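PDB 2VXZ: Pyrsv_gp04, which is of unknown function but probably acts as a DNA-binding transcriptional regulator of a virus that infects Pyrobaculum. Local coordinates for residues N132-G140 against T149-K157; G52-G60 against V65-R73. All coordinates share one frame; numbering follows the deposited sequence. Where two conformers were deposited one is given.

Contact 1 of 2, residues N132-G140 against T149-K157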
loop_
_atom_site.group_PDB
_atom_site.type_symbol
_atom_site.label_atom_id
_atom_site.label_comp_id
_atom_site.label_asym_id
_atom_site.label_seq_id
_atom_site.Cartn_x
_atom_site.Cartn_y
_atom_site.Cartn_z
ATOM N N ASN A 132 -4.683 -1.533 -8.705
ATOM C CA ASN A 132 -6.036 -1.753 -9.209
ATOM C C ASN A 132 -7.058 -1.541 -8.097
ATOM O O ASN A 132 -8.088 -0.918 -8.301
ATOM C CB ASN A 132 -6.190 -3.170 -9.759
ATOM C CG ASN A 132 -7.511 -3.383 -10.449
ATOM O OD1 ASN A 132 -7.830 -2.686 -11.400
ATOM N ND2 ASN A 132 -8.295 -4.373 -9.977
ATOM N N HIS A 133 -6.756 -2.065 -6.911
ATOM C CA HIS A 133 -7.651 -1.909 -5.773
ATOM C C HIS A 133 -7.821 -0.430 -5.412
ATOM O O HIS A 133 -8.936 0.032 -5.136
ATOM C CB HIS A 133 -7.120 -2.696 -4.578
ATOM C CG HIS A 133 -8.071 -2.725 -3.429
ATOM N ND1 HIS A 133 -9.156 -3.575 -3.382
ATOM C CD2 HIS A 133 -8.117 -1.987 -2.299
ATOM C CE1 HIS A 133 -9.816 -3.367 -2.260
ATOM N NE2 HIS A 133 -9.213 -2.403 -1.589
ATOM N N LEU A 134 -6.714 0.305 -5.442
ATOM C CA LEU A 134 -6.710 1.740 -5.162
ATOM C C LEU A 134 -7.548 2.480 -6.200
ATOM O O LEU A 134 -8.357 3.363 -5.863
ATOM C CB LEU A 134 -5.265 2.268 -5.153
ATOM C CG LEU A 134 -5.022 3.750 -4.820
ATOM C CD1 LEU A 134 -5.672 4.165 -3.492
ATOM C CD2 LEU A 134 -3.523 4.079 -4.812
ATOM N N LEU A 135 -7.349 2.146 -7.470
ATOM C CA LEU A 135 -8.098 2.825 -8.531
ATOM C C LEU A 135 -9.595 2.560 -8.389
ATOM O O LEU A 135 -10.425 3.450 -8.590
ATOM C CB LEU A 135 -7.608 2.417 -9.923
ATOM C CG LEU A 135 -6.263 2.967 -10.366
ATOM C CD1 LEU A 135 -5.808 2.331 -11.665
ATOM C CD2 LEU A 135 -6.291 4.483 -10.522
ATOM N N LYS A 136 -9.950 1.344 -8.031
ATOM C CA LYS A 136 -11.361 1.000 -7.881
ATOM C C LYS A 136 -11.995 1.761 -6.713
ATOM O O LYS A 136 -13.187 2.118 -6.748
ATOM C CB LYS A 136 -11.478 -0.511 -7.698
ATOM C CG LYS A 136 -12.754 -1.126 -8.168
ATOM C CD LYS A 136 -12.619 -2.638 -8.137
ATOM C CE LYS A 136 -13.051 -3.255 -9.446
ATOM N NZ LYS A 136 -13.048 -4.747 -9.378
HETATM N N MSE A 137 -11.207 2.011 -5.668
HETATM C CA MSE A 137 -11.686 2.788 -4.514
HETATM C C MSE A 137 -11.978 4.239 -4.878
HETATM O O MSE A 137 -12.882 4.850 -4.313
HETATM C CB MSE A 137 -10.672 2.771 -3.381
HETATM C CG MSE A 137 -10.561 1.440 -2.720
HETATM SE SE MSE A 137 -9.169 1.492 -1.360
HETATM C CE MSE A 137 -9.434 3.264 -0.738
ATOM N N ILE A 138 -11.206 4.778 -5.826
ATOM C CA ILE A 138 -11.313 6.170 -6.223
ATOM C C ILE A 138 -12.388 6.402 -7.298
ATOM O O ILE A 138 -13.158 7.371 -7.215
ATOM C CB ILE A 138 -9.964 6.710 -6.741
ATOM C CG1 ILE A 138 -8.872 6.581 -5.672
ATOM C CG2 ILE A 138 -10.115 8.159 -7.184
ATOM C CD1 ILE A 138 -7.466 6.808 -6.194
ATOM N N TYR A 139 -12.426 5.517 -8.295
ATOM C CA TYR A 139 -13.184 5.725 -9.536
ATOM C C TYR A 139 -14.332 4.727 -9.717
ATOM O O TYR A 139 -15.090 4.816 -10.694
ATOM C CB TYR A 139 -12.226 5.663 -10.755
ATOM C CG TYR A 139 -11.128 6.718 -10.703
ATOM C CD1 TYR A 139 -11.432 8.063 -10.843
ATOM C CD2 TYR A 139 -9.801 6.367 -10.485
ATOM C CE1 TYR A 139 -10.444 9.030 -10.780
ATOM C CE2 TYR A 139 -8.808 7.336 -10.408
ATOM C CZ TYR A 139 -9.135 8.663 -10.551
ATOM O OH TYR A 139 -8.171 9.650 -10.453
ATOM N N GLY A 140 -14.475 3.776 -8.799
ATOM C CA GLY A 140 -15.512 2.754 -8.918
ATOM C C GLY A 140 -15.130 1.668 -9.904
ATOM O O GLY A 140 -13.980 1.587 -10.333
ATOM N N THR A 149 -7.339 -3.330 -16.896
ATOM C CA THR A 149 -8.511 -2.600 -16.434
ATOM C C THR A 149 -8.331 -1.134 -16.773
ATOM O O THR A 149 -7.251 -0.601 -16.612
ATOM C CB THR A 149 -8.738 -2.713 -14.902
ATOM O OG1 THR A 149 -7.484 -2.620 -14.208
ATOM C CG2 THR A 149 -9.419 -4.017 -14.551
ATOM N N VAL A 150 -9.385 -0.502 -17.255
ATOM C CA VAL A 150 -9.359 0.917 -17.551
ATOM C C VAL A 150 -10.512 1.625 -16.827
ATOM O O VAL A 150 -11.670 1.233 -16.947
ATOM C CB VAL A 150 -9.422 1.192 -19.073
ATOM C CG1 VAL A 150 -9.316 2.679 -19.334
ATOM C CG2 VAL A 150 -8.281 0.443 -19.784
ATOM N N TYR A 151 -10.153 2.660 -16.070
ATOM C CA TYR A 151 -11.071 3.443 -15.232
ATOM C C TYR A 151 -11.257 4.811 -15.861
ATOM O O TYR A 151 -10.294 5.403 -16.320
ATOM C CB TYR A 151 -10.468 3.615 -13.820
ATOM C CG TYR A 151 -10.371 2.303 -13.081
ATOM C CD1 TYR A 151 -11.416 1.866 -12.280
ATOM C CD2 TYR A 151 -9.276 1.455 -13.247
ATOM C CE1 TYR A 151 -11.358 0.622 -11.634
ATOM C CE2 TYR A 151 -9.216 0.211 -12.606
ATOM C CZ TYR A 151 -10.260 -0.189 -11.793
ATOM O OH TYR A 151 -10.218 -1.426 -11.170
ATOM N N LEU A 152 -12.490 5.308 -15.853
ATOM C CA LEU A 152 -12.794 6.645 -16.346
ATOM C C LEU A 152 -12.624 7.610 -15.191
ATOM O O LEU A 152 -13.274 7.454 -14.153
ATOM C CB LEU A 152 -14.228 6.713 -16.878
ATOM C CG LEU A 152 -14.557 5.783 -18.037
ATOM C CD1 LEU A 152 -16.052 5.844 -18.366
ATOM C CD2 LEU A 152 -13.707 6.139 -19.261
ATOM N N THR A 153 -11.758 8.602 -15.362
ATOM C CA THR A 153 -11.503 9.553 -14.270
ATOM C C THR A 153 -12.736 10.425 -13.992
ATOM O O THR A 153 -12.947 10.867 -12.858
ATOM C CB THR A 153 -10.213 10.382 -14.495
ATOM O OG1 THR A 153 -10.289 11.091 -15.739
ATOM C CG2 THR A 153 -8.968 9.466 -14.463
ATOM N N ALA A 154 -13.605 10.605 -14.997
ATOM C CA ALA A 154 -14.906 11.273 -14.774
ATOM C C ALA A 154 -15.807 10.601 -13.724
ATOM O O ALA A 154 -16.756 11.216 -13.228
ATOM C CB ALA A 154 -15.664 11.377 -16.098
ATOM N N ASN A 155 -15.552 9.329 -13.416
ATOM C CA ASN A 155 -16.352 8.584 -12.443
ATOM C C ASN A 155 -15.828 8.690 -10.997
ATOM O O ASN A 155 -16.270 7.931 -10.127
ATOM C CB ASN A 155 -16.440 7.101 -12.846
ATOM C CG ASN A 155 -17.360 6.857 -14.014
ATOM O OD1 ASN A 155 -17.973 7.788 -14.551
ATOM N ND2 ASN A 155 -17.489 5.586 -14.412
ATOM N N ARG A 156 -14.898 9.620 -10.752
ATOM C CA ARG A 156 -14.381 9.894 -9.404
ATOM C C ARG A 156 -15.485 9.881 -8.341
ATOM O O ARG A 156 -16.490 10.587 -8.478
ATOM C CB ARG A 156 -13.648 11.243 -9.373
ATOM C CG ARG A 156 -13.040 11.608 -8.014
ATOM C CD ARG A 156 -12.783 13.108 -7.894
ATOM N NE ARG A 156 -12.166 13.459 -6.608
ATOM C CZ ARG A 156 -12.655 14.306 -5.703
ATOM N NH1 ARG A 156 -13.813 14.946 -5.872
ATOM N NH2 ARG A 156 -11.960 14.516 -4.589
ATOM N N LYS A 157 -15.259 9.065 -7.305
ATOM C CA LYS A 157 -16.144 8.822 -6.157
ATOM C C LYS A 157 -16.936 7.518 -6.309
ATOM O O LYS A 157 -16.417 6.427 -6.022
ATOM C CB LYS A 157 -17.070 9.995 -5.858
ATOM C CG LYS A 157 -17.819 9.818 -4.560
ATOM C CD LYS A 157 -18.264 11.144 -3.957
ATOM C CE LYS A 157 -18.427 11.025 -2.465
ATOM N NZ LYS A 157 -17.170 10.599 -1.791
HETATM O O HOH W 1 -16.132 3.745 -12.719
#
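The ring of Tyr151 lies against helix 125-139 with CB of Leu135 over one face, 3.9 Å from the ring centroid and 17° off the ring normal, a CH-pi contact. At the edge of the same ring, near its plane, sit Asn132 OD1 and the backbone oxygen of Gly140, the latter 3.1 Å from Tyr151 CE1. The ring of Tyr139 has its own neighbour Ile138 CG2 over the centre of one face, while Leu135 CD2 lies in plane at its edge; Thr153 CA, 3.7 Å from Tyr139 CE1, approaches obliquely. Two hydroxyls grip Asn132 OD1 from opposite faces of the amide plane: Tyr151 OH donates over 2.7 Å and Thr149 OG1 donates to the same oxygen over 2.8 Å, each well out of the plane. A chi1 of -173° holds the Asn132 amide away from its own backbone N and places OD1 between the two donors. The aliphatic part of Lys136 runs past the phenol oxygen. Strand 151-152 pairs with strand 94-95 in a small antiparallel sheet, and the segment after it folds back through a 3-10 turn over the C-terminal end of the helix. There Lys157 N donates to Ile138 O at 2.7 Å, and one water joins Tyr139 O to Asn155 ND2. Gly140 leaves the helix with positive phi, carrying its carbonyl to the Tyr151 edge. Beyond the two segments, Thr153 OG1 is hydrogen-bonded to Leu92 O, Arg156 forms a salt bridge with Glu84, and Pro97 touches Asn132, Leu135 and Thr149.

Contact 2 of 2, residues G52-G60 against V65-R73; sequences GRVTRVAFG and VCLSMDQYR
Val57 and Tyr72 meet obliquely, the valine methyl CG1 standing over one face of the phenol ring, 3.8 Å from its centroid and 20° off the normal. The two methyls of Val57 divide the work: CG1, anti to the backbone N (chi1 180°), takes the ring, while CG2 lies 3.4 Å from SE of selenomethionine Met69. The Met69 chain bends at chi2 and chi3, which turns SE back toward the strand, where the Thr55 side chain crosses that of Met69 at about a right angle, CG2 being its contact atom. Farther along, Tyr72 OH lies in the plane of the Phe59 ring, at its edge, 3.6 Å from Phe59 CD1. Strands 55-59 and 62-66 form an antiparallel beta hairpin, the likely wing of a winged helix-turn-helix fold, and the start of helix 69-89, residues 69-73, runs at 39° to strand 55-59. Thr55 and Cys66 are a hydrogen-bonded pair: Thr55 N reaches Cys66 O at 2.7 Å, and Cys66 N returns the bond to Thr55 O at 2.9 Å. Cys66, which forms a disulfide with Cys24, points to the same face as Thr55 and is modelled in two conformers. On the face that Val65 points to, its CG1 lies 4.0 Å from CB of Val54, the two side chains crossing obliquely, and Leu20 of helix 7-20 touches both valines. Ser68 is the N-cap of the helix; its OG accepts from Gln71 N, while Gln71 OE1 accepts from Leu67 N at 2.8 Å. A water bridges Gly52 O, in the Schellman motif ending helix 38-50, to Leu67 O.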
loop_
_atom_site.group_PDB
_atom_site.type_symbol
_atom_site.label_atom_id
_atom_site.label_comp_id
_atom_site.label_asym_id
_atom_site.label_seq_id
_atom_site.Cartn_x
_atom_site.Cartn_y
_atom_site.Cartn_z
ATOM N N GLY A 52 -3.343 -5.929 20.566
ATOM C CA GLY A 52 -4.091 -4.715 20.236
ATOM C C GLY A 52 -3.251 -3.572 19.666
ATOM O O GLY A 52 -3.767 -2.467 19.476
ATOM N N ARG A 53 -1.983 -3.841 19.358
ATOM C CA ARG A 53 -1.028 -2.792 18.936
ATOM C C ARG A 53 -1.046 -2.485 17.444
ATOM O O ARG A 53 -0.607 -1.410 17.029
ATOM C CB ARG A 53 0.404 -3.177 19.319
ATOM C CG ARG A 53 0.655 -3.392 20.806
ATOM C CD ARG A 53 0.362 -2.148 21.647
ATOM N NE ARG A 53 1.155 -0.967 21.282
ATOM C CZ ARG A 53 2.307 -0.596 21.855
ATOM N NH1 ARG A 53 2.863 -1.323 22.816
ATOM N NH2 ARG A 53 2.918 0.515 21.455
ATOM N N VAL A 54 -1.517 -3.423 16.634
ATOM C CA VAL A 54 -1.691 -3.170 15.211
ATOM C C VAL A 54 -3.016 -3.726 14.737
ATOM O O VAL A 54 -3.652 -4.536 15.428
ATOM C CB VAL A 54 -0.573 -3.798 14.345
ATOM C CG1 VAL A 54 0.794 -3.304 14.771
ATOM C CG2 VAL A 54 -0.654 -5.333 14.393
ATOM N N THR A 55 -3.416 -3.277 13.551
ATOM C CA THR A 55 -4.574 -3.796 12.845
ATOM C C THR A 55 -4.127 -4.212 11.450
ATOM O O THR A 55 -3.313 -3.528 10.836
ATOM C CB THR A 55 -5.676 -2.713 12.674
ATOM O OG1 THR A 55 -5.914 -2.053 13.923
ATOM C CG2 THR A 55 -6.959 -3.345 12.181
ATOM N N ARG A 56 -4.664 -5.318 10.947
ATOM C CA ARG A 56 -4.409 -5.734 9.569
ATOM C C ARG A 56 -5.611 -5.375 8.734
ATOM O O ARG A 56 -6.719 -5.784 9.045
ATOM C CB ARG A 56 -4.175 -7.241 9.475
ATOM C CG ARG A 56 -2.913 -7.710 10.144
ATOM C CD ARG A 56 -2.776 -9.224 10.045
ATOM N NE ARG A 56 -2.285 -9.638 8.733
ATOM C CZ ARG A 56 -2.980 -10.309 7.815
ATOM N NH1 ARG A 56 -4.239 -10.670 8.017
ATOM N NH2 ARG A 56 -2.395 -10.620 6.667
ATOM N N VAL A 57 -5.387 -4.602 7.680
ATOM C CA VAL A 57 -6.445 -4.209 6.778
ATOM C C VAL A 57 -6.183 -4.805 5.409
ATOM O O VAL A 57 -5.125 -4.584 4.812
ATOM C CB VAL A 57 -6.547 -2.680 6.687
ATOM C CG1 VAL A 57 -7.664 -2.273 5.737
ATOM C CG2 VAL A 57 -6.783 -2.105 8.069
ATOM N N ALA A 58 -7.148 -5.578 4.917
ATOM C CA ALA A 58 -7.054 -6.168 3.596
ATOM C C ALA A 58 -7.127 -5.058 2.559
ATOM O O ALA A 58 -7.994 -4.192 2.627
ATOM C CB ALA A 58 -8.179 -7.179 3.378
ATOM N N PHE A 59 -6.186 -5.072 1.628
ATOM C CA PHE A 59 -6.139 -4.080 0.569
ATOM C C PHE A 59 -5.907 -4.826 -0.731
ATOM O O PHE A 59 -4.801 -4.850 -1.277
ATOM C CB PHE A 59 -5.050 -3.047 0.845
ATOM C CG PHE A 59 -5.199 -1.784 0.045
ATOM C CD1 PHE A 59 -5.894 -0.695 0.565
ATOM C CD2 PHE A 59 -4.649 -1.683 -1.227
ATOM C CE1 PHE A 59 -6.031 0.468 -0.159
ATOM C CE2 PHE A 59 -4.786 -0.516 -1.966
ATOM C CZ PHE A 59 -5.477 0.563 -1.430
ATOM N N GLY A 60 -6.982 -5.440 -1.212
ATOM C CA GLY A 60 -6.909 -6.361 -2.334
ATOM C C GLY A 60 -6.266 -7.645 -1.858
ATOM O O GLY A 60 -6.707 -8.225 -0.867
ATOM N N VAL A 65 -0.508 -3.344 7.363
ATOM C CA VAL A 65 -0.336 -3.361 8.821
ATOM C C VAL A 65 -0.331 -1.923 9.312
ATOM O O VAL A 65 0.474 -1.117 8.848
ATOM C CB VAL A 65 0.963 -4.071 9.222
ATOM C CG1 VAL A 65 1.104 -4.150 10.754
ATOM C CG2 VAL A 65 1.000 -5.439 8.599
ATOM N N CYS A 66 -1.243 -1.616 10.238
ATOM C CA CYS A 66 -1.481 -0.248 10.690
ATOM C C CYS A 66 -1.525 -0.190 12.223
ATOM O O CYS A 66 -1.993 -1.133 12.861
ATOM C CB CYS A 66 -2.820 0.257 10.121
ATOM S SG CYS A 66 -3.258 -0.327 8.441
ATOM N N LEU A 67 -1.078 0.922 12.806
ATOM C CA LEU A 67 -1.181 1.118 14.261
ATOM C C LEU A 67 -2.625 1.364 14.701
ATOM O O LEU A 67 -2.977 1.145 15.856
ATOM C CB LEU A 67 -0.327 2.304 14.722
ATOM C CG LEU A 67 1.182 2.217 14.499
ATOM C CD1 LEU A 67 1.832 3.514 14.974
ATOM C CD2 LEU A 67 1.777 0.992 15.207
ATOM N N SER A 68 -3.451 1.845 13.782
ATOM C CA SER A 68 -4.848 2.135 14.068
ATOM C C SER A 68 -5.609 2.300 12.766
ATOM O O SER A 68 -5.002 2.480 11.706
ATOM C CB SER A 68 -4.962 3.424 14.875
ATOM O OG SER A 68 -4.568 4.542 14.105
HETATM N N MSE A 69 -6.935 2.251 12.848
HETATM C CA MSE A 69 -7.760 2.526 11.686
HETATM C C MSE A 69 -7.675 3.991 11.291
HETATM O O MSE A 69 -7.760 4.295 10.119
HETATM C CB MSE A 69 -9.210 2.076 11.892
HETATM C CG MSE A 69 -9.357 0.557 11.887
HETATM SE SE MSE A 69 -8.692 -0.292 10.256
HETATM C CE MSE A 69 -10.072 0.324 9.042
ATOM N N ASP A 70 -7.465 4.890 12.252
ATOM C CA ASP A 70 -7.155 6.283 11.909
ATOM C C ASP A 70 -5.902 6.394 11.048
ATOM O O ASP A 70 -5.868 7.185 10.109
ATOM C CB ASP A 70 -6.944 7.133 13.155
ATOM C CG ASP A 70 -8.235 7.634 13.747
ATOM O OD1 ASP A 70 -9.331 7.240 13.280
ATOM O OD2 ASP A 70 -8.147 8.454 14.680
ATOM N N GLN A 71 -4.867 5.620 11.378
ATOM C CA GLN A 71 -3.632 5.672 10.600
ATOM C C GLN A 71 -3.895 5.149 9.188
ATOM O O GLN A 71 -3.328 5.661 8.208
ATOM C CB GLN A 71 -2.507 4.865 11.253
ATOM C CG GLN A 71 -1.152 5.152 10.625
ATOM C CD GLN A 71 -0.058 4.214 11.097
ATOM O OE1 GLN A 71 -0.235 2.994 11.128
ATOM N NE2 GLN A 71 1.084 4.784 11.460
ATOM N N TYR A 72 -4.745 4.123 9.093
ATOM C CA TYR A 72 -5.155 3.585 7.797
ATOM C C TYR A 72 -5.854 4.648 6.978
ATOM O O TYR A 72 -5.520 4.835 5.823
ATOM C CB TYR A 72 -6.053 2.347 7.935
ATOM C CG TYR A 72 -6.646 1.894 6.618
ATOM C CD1 TYR A 72 -5.862 1.240 5.676
ATOM C CD2 TYR A 72 -7.984 2.144 6.300
ATOM C CE1 TYR A 72 -6.387 0.826 4.460
ATOM C CE2 TYR A 72 -8.522 1.731 5.077
ATOM C CZ TYR A 72 -7.706 1.070 4.163
ATOM O OH TYR A 72 -8.192 0.658 2.935
ATOM N N ARG A 73 -6.818 5.342 7.573
ATOM C CA ARG A 73 -7.555 6.375 6.851
ATOM C C ARG A 73 -6.643 7.498 6.361
ATOM O O ARG A 73 -6.832 8.003 5.258
ATOM C CB ARG A 73 -8.701 6.927 7.693
ATOM C CG ARG A 73 -9.796 5.906 7.912
ATOM C CD ARG A 73 -10.916 6.443 8.775
ATOM N NE ARG A 73 -11.697 5.338 9.342
ATOM C CZ ARG A 73 -11.591 4.862 10.581
ATOM N NH1 ARG A 73 -10.771 5.401 11.479
ATOM N NH2 ARG A 73 -12.360 3.840 10.936
HETATM O O HOH W 2 -3.351 0.180 18.774
#

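In the fold
From the N terminus the chain runs through helices 7-20, 27-34 and 38-50 before contact 2 closes the short hairpin loop between strands 55-59 and 62-66 and ties it to the start of helix 69-89. That long helix carries the chain away from the N-terminal part; strand 94-95 and further helices follow. Contact 1 then closes the loop between helix 125-139 and strand 151-152, near the C-terminal end of the model. The two contacts lie in series, neither nested nor crossed, with centres about 22 Å apart. They still meet: Met137 and His133 of contact 1 pack on Phe59 of contact 2, joining helix 125-139 to the hairpin.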